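Local atomic coordinates of A1 protein (Enterobacteria phage Qbeta, PDB entry 3RLK), a protein that forms a minor read-through component of the phage, extending the coat protein with an additional C-terminal domain, and is probably needed for infectivity. Residues G26-P31 with A185-P190. Sequence-based numbering, arbitrary orientation.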
# COMPACT_ATOMS: atom_id res chain seq x y z
N GLY A 26 11.67 -12.45 -9.38
CA GLY A 26 12.84 -11.50 -9.37
C GLY A 26 12.81 -10.60 -8.17
O GLY A 26 12.11 -10.87 -7.17
N LYS A 27 13.54 -9.50 -8.24
CA LYS A 27 13.55 -8.50 -7.12
C LYS A 27 13.25 -7.13 -7.77
O LYS A 27 13.44 -6.91 -8.99
CB LYS A 27 14.93 -8.40 -6.47
CG LYS A 27 15.60 -9.72 -6.01
CD LYS A 27 15.74 -9.71 -4.50
CE LYS A 27 16.17 -11.07 -3.88
NZ LYS A 27 14.99 -11.99 -3.60
N TYR A 28 12.80 -6.20 -6.96
CA TYR A 28 12.46 -4.84 -7.45
C TYR A 28 12.69 -3.87 -6.28
O TYR A 28 12.05 -3.98 -5.20
CB TYR A 28 11.00 -4.84 -7.86
CG TYR A 28 10.47 -3.49 -8.29
CD1 TYR A 28 9.61 -2.74 -7.45
CD2 TYR A 28 10.78 -2.98 -9.54
CE1 TYR A 28 9.09 -1.54 -7.82
CE2 TYR A 28 10.24 -1.73 -9.95
CZ TYR A 28 9.39 -1.02 -9.12
OH TYR A 28 8.94 0.20 -9.59
N THR A 29 13.57 -2.89 -6.49
CA THR A 29 13.84 -1.86 -5.48
C THR A 29 12.66 -0.89 -5.37
O THR A 29 12.18 -0.39 -6.42
CB THR A 29 15.04 -1.00 -5.89
OG1 THR A 29 16.21 -1.84 -6.07
CG2 THR A 29 15.33 -0.00 -4.84
N CYS A 30 12.17 -0.68 -4.15
CA CYS A 30 11.10 0.27 -3.91
C CYS A 30 11.52 1.62 -4.50
O CYS A 30 12.61 2.14 -4.18
CB CYS A 30 10.86 0.44 -2.42
SG CYS A 30 9.45 1.45 -2.11
N PRO A 31 10.73 2.16 -5.41
CA PRO A 31 11.15 3.31 -6.18
C PRO A 31 10.92 4.66 -5.51
O PRO A 31 11.20 5.69 -6.10
CB PRO A 31 10.30 3.18 -7.45
CG PRO A 31 9.13 2.49 -7.08
CD PRO A 31 9.37 1.71 -5.82
N ALA A 185 3.89 -4.99 -2.81
CA ALA A 185 4.93 -4.08 -3.32
C ALA A 185 4.38 -2.70 -3.63
O ALA A 185 3.16 -2.51 -3.74
CB ALA A 185 5.63 -4.66 -4.56
N VAL A 186 5.29 -1.71 -3.75
CA VAL A 186 4.90 -0.37 -4.22
C VAL A 186 5.72 -0.23 -5.48
O VAL A 186 6.98 -0.49 -5.50
CB VAL A 186 5.30 0.81 -3.22
CG1 VAL A 186 5.12 2.19 -3.92
CG2 VAL A 186 4.46 0.81 -1.96
N ILE A 187 5.04 0.14 -6.58
CA ILE A 187 5.74 0.24 -7.87
C ILE A 187 5.49 1.59 -8.52
O ILE A 187 4.55 2.31 -8.14
CB ILE A 187 5.30 -0.91 -8.90
CG1 ILE A 187 3.81 -0.74 -9.22
CG2 ILE A 187 5.47 -2.29 -8.24
CD1 ILE A 187 3.29 -1.72 -10.34
N VAL A 188 6.31 1.87 -9.54
CA VAL A 188 5.96 2.86 -10.56
C VAL A 188 5.41 2.11 -11.81
O VAL A 188 6.13 1.33 -12.45
CB VAL A 188 7.14 3.82 -10.88
CG1 VAL A 188 6.75 4.72 -12.07
CG2 VAL A 188 7.47 4.78 -9.66
N VAL A 189 4.11 2.24 -12.11
CA VAL A 189 3.57 1.47 -13.25
C VAL A 189 4.11 2.04 -14.59
O VAL A 189 3.95 3.23 -14.87
CB VAL A 189 2.04 1.35 -13.21
CG1 VAL A 189 1.38 2.72 -13.25
CG2 VAL A 189 1.51 0.43 -14.33
N PRO A 190 4.74 1.20 -15.41
CA PRO A 190 5.22 1.69 -16.76
C PRO A 190 4.11 2.17 -17.67
O PRO A 190 3.02 1.59 -17.73
CB PRO A 190 5.85 0.46 -17.41
CG PRO A 190 6.09 -0.50 -16.24
CD PRO A 190 4.94 -0.25 -15.27
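The phenol ring of Tyr28 meets the outer strand 183-188 with its rim: Val186 O lies in the ring plane at the CE1 edge, 3.3 Å from Tyr28 CE1, and Val188 N also lies near that plane, whereas Ile187 CG2 approaches CE1 obliquely at 3.7 Å. In this β-barrel-containing read-through domain the contact joins two separate antiparallel sheets, the two-stranded pair 28-29/62-63 and the three-stranded sheet of 96-98, 154-159 and 183-188. The short runs 28-31 and 186-188 lie 74° apart, and the hydrogen bond between them is made by the Tyr28 hydroxyl with a backbone N-H, not by two backbones. With CG anti to the backbone N (chi1 176°), the ring is carried out to strand 183-188, and Val188 N donates to Tyr28 OH over 3.1 Å, almost straight at 173°. This bond occupies an N-H on the border of the sheet, while the backbone of Ile187 is paired with Val155 of the neighbouring strand.

Pro31 supplies the second point of apolar contact, its CG lying 3.8 Å from Val188 CG2, with the ring and the valine branch side by side and pointing opposite ways. Cys30 SG reaches Val186 CB more loosely, at 4.3 Å. Val186 O is buried without a hydrogen-bonding partner; carbon atoms approach it instead, the ring edge of Tyr28 and Pro31 CD, the latter 3.3 Å from the oxygen.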